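Local coordinates for periplasmic sensor hybrid histidine kinase (Anaeromyxobacter dehalogenans, PDB 4K0D), which probably autophosphorylates on histidine with ATP to start a phosphorelay, the present chain being its zinc-binding, helical-bundle periplasmic sensor domain, at residues B[72-77]-B[135-140]; B[25-30]-B[125-130]. All coordinates share one frame; numbering follows the deposited sequence.

Contact 1: residues B[72-77]-B[135-140]; sequences SPEGAA and QAHDAG. With ZN (zinc ion), chain K.
H137 and E74 meet at a zinc ion, each from a different helix. The imidazole binds through ND1, 2.1 Å from the metal, and the carboxylate makes its short bond through OE1 at 2.0 Å; OE2 of E74 adds a longer, weaker one to the zinc ion at 2.7 Å, so the carboxylate grips it unequally. The two side chains cross at about a right angle, with carboxylate and ring planes 62° apart, and OE1 sits at the ring's edge near its plane, 3.3 Å from CB of H137. OE1 and ND1 are close because they share the metal, with no hydrogen bond between them. A bend in the E74 chain at chi2 (97°) turns the carboxylate back to the ion, while H137 reaches across with CG anti to its own backbone N (chi1 166°). One face of the imidazole is covered by S72, whose CB stands 3.5 Å from the ring centroid and almost on the ring normal, a CH-pi contact. P73 adds a looser touch through CD near CE1 of H137. The same S72 is the N-cap of helix 73-102: its OG accepts from N of G75 at 3.3 Å, leaving CB to lie against the ring. The residue that caps the helix therefore also packs on the metal-binding imidazole. D138, next along helix 117-145, sets OD1 in plane at the edge of the H137 ring, where it also forms a salt bridge with R19 and a hydrogen bond with Q134, which also accepts from N of S72. Two further atoms from elsewhere in the structure complete the metal's shell. E74 and H137 thus form an interhelical Glu-His zinc site, placed where the first turn of helix 73-102 meets helix 117-145 in the periplasmic sensor domain.

Contact 2: residues B[25-30]-B[125-130]; sequences SLESAV and SLLRTF
L127 fits against L26 and E27 where helices 16-42 and 117-145 run antiparallel in the helical bundle of the sensor domain. The short segments lie at 167° with their axes 10.3 Å apart, and the nearest backbones are those of E27 and L127. Along 125-130, L127 is the first residue to reach across. Its CD1 lies 3.8 Å from CG of L26, the two leucines crossing at about a right angle, and its CD2 faces CD2 of L26 at 4.0 Å. With CG anti to the backbone N (chi1 173°), L26 directs its branched end to this meeting point. I82 of helix 73-102 touches both leucines, and L59 of helix 46-68 also packs on L26, making this side of the interface part of the apolar interior. The same CD1 also meets the aliphatic part of E27: the two side chains slide past each other in opposite directions, and CG of E27 comes within 3.8 Å of CD1 of L127. Beyond CG the glutamate chain is extended and carries its carboxylate to the backbone side of L127. R128 follows, its CB pointing neither at helix 16-42 nor away from it, though its CG touches the polar margin. The charged groups are not in contact, OE1 of E27 lying 4.8 Å from NE of R128; they may attract weakly, but both side chains have two deposited conformers, so this is uncertain. R128 also packs on Q135 of the second subunit. F130, last in the segment, turns to the interior and meets F66 edge-to-face. At the polar margin, in the conformer modelled, OE2 of E27 rests on carbon, 3.6 Å from CB of L127 and 3.7 Å from CG of R128.

Overall arrangement
Both contacts use helix 117-145, pairing it with helix 73-102 in contact 1 and with helix 16-42 in contact 2. Their centres are about 15 Å apart, and they touch where CA of G75 packs on CD2 of F130, 3.6 Å away. Contact 2 lies close to the middle of the chain, where leucines fill the interior and charged side chains border it. Contact 1 is about 18 Å from the chain centre, at the start of a helix, and buries less surface; metal coordination dominates there. Each contact is partly buried, and in each a glutamate reaches across: one binds zinc, the other lies along a leucine.

Contact 1: residues B[72-77]-B[135-140]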
loop_
_atom_site.group_PDB
_atom_site.type_symbol
_atom_site.label_atom_id
_atom_site.label_comp_id
_atom_site.label_asym_id
_atom_site.label_seq_id
_atom_site.Cartn_x
_atom_site.Cartn_y
_atom_site.Cartn_z
ATOM N N SER B 72 2.481 13.197 6.135
ATOM C CA SER B 72 1.644 14.346 6.349
ATOM C C SER B 72 1.754 14.746 7.831
ATOM O O SER B 72 2.213 13.976 8.658
ATOM C CB SER B 72 0.218 13.932 6.024
ATOM O OG SER B 72 -0.224 13.041 7.039
ATOM N N PRO B 73 1.287 15.941 8.192
ATOM C CA PRO B 73 1.419 16.325 9.615
ATOM C C PRO B 73 0.616 15.472 10.600
ATOM O O PRO B 73 1.070 15.165 11.699
ATOM C CB PRO B 73 0.993 17.796 9.598
ATOM C CG PRO B 73 1.259 18.247 8.101
ATOM C CD PRO B 73 0.803 17.050 7.338
ATOM N N GLU B 74 -0.559 15.042 10.175
ATOM C CA GLU B 74 -1.391 14.121 10.941
ATOM C C GLU B 74 -0.664 12.813 11.235
ATOM O O GLU B 74 -0.778 12.215 12.334
ATOM C CB GLU B 74 -2.637 13.796 10.110
ATOM C CG GLU B 74 -3.338 15.022 9.540
ATOM C CD GLU B 74 -2.988 15.381 8.100
ATOM O OE1 GLU B 74 -3.901 15.268 7.251
ATOM O OE2 GLU B 74 -1.859 15.847 7.824
ATOM N N GLY B 75 0.062 12.341 10.223
ATOM C CA GLY B 75 0.713 11.048 10.299
ATOM C C GLY B 75 1.863 11.139 11.257
ATOM O O GLY B 75 2.076 10.230 12.044
ATOM N N ALA B 76 2.563 12.263 11.199
ATOM C CA ALA B 76 3.848 12.444 11.850
ATOM C C ALA B 76 3.815 12.123 13.336
ATOM O O ALA B 76 4.817 11.679 13.908
ATOM C CB ALA B 76 4.311 13.856 11.638
ATOM N N ALA B 77 2.663 12.379 13.952
ATOM C CA ALA B 77 2.377 11.963 15.328
ATOM C C ALA B 77 2.430 10.437 15.454
ATOM O O ALA B 77 3.327 9.849 16.122
ATOM C CB ALA B 77 0.979 12.445 15.712
ATOM N N GLN B 135 -4.072 8.499 3.891
ATOM C CA GLN B 135 -4.897 8.345 2.724
ATOM C C GLN B 135 -5.860 9.548 2.559
ATOM O O GLN B 135 -5.990 10.143 1.467
ATOM C CB GLN B 135 -5.687 7.056 2.865
ATOM C CG GLN B 135 -6.698 6.929 1.783
ATOM C CD GLN B 135 -7.367 5.598 1.743
ATOM O OE1 GLN B 135 -6.816 4.597 1.235
ATOM N NE2 GLN B 135 -8.587 5.562 2.267
ATOM N N ALA B 136 -6.487 9.950 3.659
ATOM C CA ALA B 136 -7.430 11.071 3.602
ATOM C C ALA B 136 -6.652 12.291 3.218
ATOM O O ALA B 136 -7.104 13.079 2.381
ATOM C CB ALA B 136 -8.125 11.251 4.933
ATOM N N HIS B 137 -5.442 12.445 3.746
ATOM C CA HIS B 137 -4.660 13.619 3.393
ATOM C C HIS B 137 -4.209 13.581 1.925
ATOM O O HIS B 137 -4.308 14.566 1.235
ATOM C CB HIS B 137 -3.487 13.803 4.340
ATOM C CG HIS B 137 -2.455 14.784 3.856
ATOM N ND1 HIS B 137 -2.256 16.019 4.439
ATOM C CD2 HIS B 137 -1.514 14.678 2.890
ATOM C CE1 HIS B 137 -1.252 16.636 3.845
ATOM N NE2 HIS B 137 -0.783 15.843 2.898
ATOM N N ASP B 138 -3.774 12.436 1.434
ATOM C CA ASP B 138 -3.381 12.326 0.050
ATOM C C ASP B 138 -4.553 12.526 -0.894
ATOM O O ASP B 138 -4.388 13.091 -1.973
ATOM C CB ASP B 138 -2.778 10.976 -0.260
ATOM C CG ASP B 138 -1.466 10.730 0.481
ATOM O OD1 ASP B 138 -0.793 11.670 0.966
ATOM O OD2 ASP B 138 -1.127 9.557 0.564
ATOM N N ALA B 139 -5.725 12.060 -0.513
ATOM C CA ALA B 139 -6.888 12.240 -1.361
ATOM C C ALA B 139 -7.249 13.761 -1.483
ATOM O O ALA B 139 -7.594 14.266 -2.566
ATOM C CB ALA B 139 -8.060 11.449 -0.793
ATOM N N GLY B 140 -7.127 14.493 -0.383
ATOM C CA GLY B 140 -7.386 15.932 -0.402
ATOM C C GLY B 140 -6.296 16.680 -1.180
ATOM O O GLY B 140 -6.569 17.678 -1.853
HETATM ZN ZN ZN K . -3.558 16.759 5.910
#

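Contact 2: residues B[25-30]-B[125-130]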
loop_
_atom_site.group_PDB
_atom_site.type_symbol
_atom_site.label_atom_id
_atom_site.label_comp_id
_atom_site.label_asym_id
_atom_site.label_seq_id
_atom_site.Cartn_x
_atom_site.Cartn_y
_atom_site.Cartn_z
ATOM N N SER B 25 4.253 -2.775 4.160
ATOM C CA SER B 25 5.402 -3.642 4.330
ATOM C C SER B 25 5.827 -3.744 5.789
ATOM O O SER B 25 6.267 -4.809 6.228
ATOM C CB SER B 25 6.570 -3.107 3.528
ATOM O OG SER B 25 6.803 -3.988 2.462
ATOM N N LEU B 26 5.676 -2.651 6.539
ATOM C CA LEU B 26 6.006 -2.669 7.944
ATOM C C LEU B 26 4.925 -3.491 8.687
ATOM O O LEU B 26 5.241 -4.362 9.486
ATOM C CB LEU B 26 6.088 -1.249 8.490
ATOM C CG LEU B 26 6.279 -1.068 10.015
ATOM C CD1 LEU B 26 7.573 -1.811 10.599
ATOM C CD2 LEU B 26 6.422 0.435 10.317
ATOM N N GLU B 27 3.659 -3.198 8.397
ATOM C CA GLU B 27 2.535 -4.042 8.836
ATOM C C GLU B 27 2.889 -5.543 8.673
ATOM O O GLU B 27 2.801 -6.313 9.622
ATOM C CB GLU B 27 1.219 -3.671 8.096
ATOM C CG GLU B 27 0.483 -2.417 8.680
ATOM C CD GLU B 27 -0.564 -1.717 7.748
ATOM O OE1 GLU B 27 -0.953 -2.275 6.700
ATOM O OE2 GLU B 27 -0.991 -0.570 8.074
ATOM N N SER B 28 3.275 -5.941 7.471
ATOM C CA SER B 28 3.674 -7.346 7.164
ATOM C C SER B 28 4.923 -7.858 7.969
ATOM O O SER B 28 4.928 -8.991 8.530
ATOM C CB SER B 28 3.876 -7.460 5.665
ATOM O OG SER B 28 3.732 -8.770 5.185
ATOM N N ALA B 29 5.931 -7.019 8.142
ATOM C CA ALA B 29 7.153 -7.442 8.855
ATOM C C ALA B 29 6.768 -7.724 10.317
ATOM O O ALA B 29 7.323 -8.571 11.006
ATOM C CB ALA B 29 8.244 -6.325 8.759
ATOM N N VAL B 30 5.821 -6.963 10.824
ATOM C CA VAL B 30 5.433 -7.099 12.192
ATOM C C VAL B 30 4.663 -8.402 12.346
ATOM O O VAL B 30 4.970 -9.195 13.251
ATOM C CB VAL B 30 4.586 -5.878 12.682
ATOM C CG1 VAL B 30 3.886 -6.173 13.982
ATOM C CG2 VAL B 30 5.474 -4.715 12.843
ATOM N N SER B 125 -2.428 -1.421 15.136
ATOM C CA SER B 125 -3.552 -0.513 15.205
ATOM C C SER B 125 -3.076 0.894 14.802
ATOM O O SER B 125 -3.706 1.561 13.968
ATOM C CB SER B 125 -4.153 -0.502 16.599
ATOM O OG SER B 125 -4.988 0.644 16.766
ATOM N N LEU B 126 -2.004 1.368 15.445
ATOM C CA LEU B 126 -1.398 2.610 15.080
ATOM C C LEU B 126 -1.140 2.673 13.585
ATOM O O LEU B 126 -1.446 3.663 12.927
ATOM C CB LEU B 126 -0.066 2.782 15.776
ATOM C CG LEU B 126 -0.142 3.150 17.236
ATOM C CD1 LEU B 126 1.281 3.228 17.819
ATOM C CD2 LEU B 126 -0.862 4.475 17.406
ATOM N N LEU B 127 -0.555 1.628 13.040
ATOM C CA LEU B 127 -0.161 1.688 11.647
ATOM C C LEU B 127 -1.369 1.864 10.783
ATOM O O LEU B 127 -1.350 2.665 9.826
ATOM C CB LEU B 127 0.543 0.416 11.198
ATOM C CG LEU B 127 2.046 0.587 11.310
ATOM C CD1 LEU B 127 2.688 -0.790 11.288
ATOM C CD2 LEU B 127 2.576 1.455 10.176
ATOM N N ARG B 128 -2.433 1.131 11.087
ATOM C CA ARG B 128 -3.620 1.215 10.264
ATOM C C ARG B 128 -4.300 2.592 10.433
ATOM O O ARG B 128 -4.877 3.149 9.488
ATOM C CB ARG B 128 -4.564 0.062 10.577
ATOM C CG ARG B 128 -4.162 -1.242 9.898
ATOM C CD ARG B 128 -4.657 -2.473 10.644
ATOM N NE ARG B 128 -4.048 -3.692 10.106
ATOM C CZ ARG B 128 -4.121 -4.887 10.689
ATOM N NH1 ARG B 128 -4.786 -5.033 11.838
ATOM N NH2 ARG B 128 -3.527 -5.940 10.128
ATOM N N THR B 129 -4.195 3.169 11.620
ATOM C CA THR B 129 -4.760 4.523 11.786
ATOM C C THR B 129 -3.957 5.481 10.926
ATOM O O THR B 129 -4.523 6.323 10.206
ATOM C CB THR B 129 -4.793 5.053 13.269
ATOM O OG1 THR B 129 -5.627 4.192 14.037
ATOM C CG2 THR B 129 -5.438 6.409 13.307
ATOM N N PHE B 130 -2.638 5.392 11.045
ATOM C CA PHE B 130 -1.754 6.161 10.181
ATOM C C PHE B 130 -2.126 6.011 8.706
ATOM O O PHE B 130 -2.168 6.972 7.970
ATOM C CB PHE B 130 -0.302 5.750 10.328
ATOM C CG PHE B 130 0.563 6.380 9.285
ATOM C CD1 PHE B 130 0.643 5.829 8.009
ATOM C CD2 PHE B 130 1.251 7.540 9.557
ATOM C CE1 PHE B 130 1.430 6.433 7.036
ATOM C CE2 PHE B 130 2.042 8.131 8.600
ATOM C CZ PHE B 130 2.128 7.571 7.332
#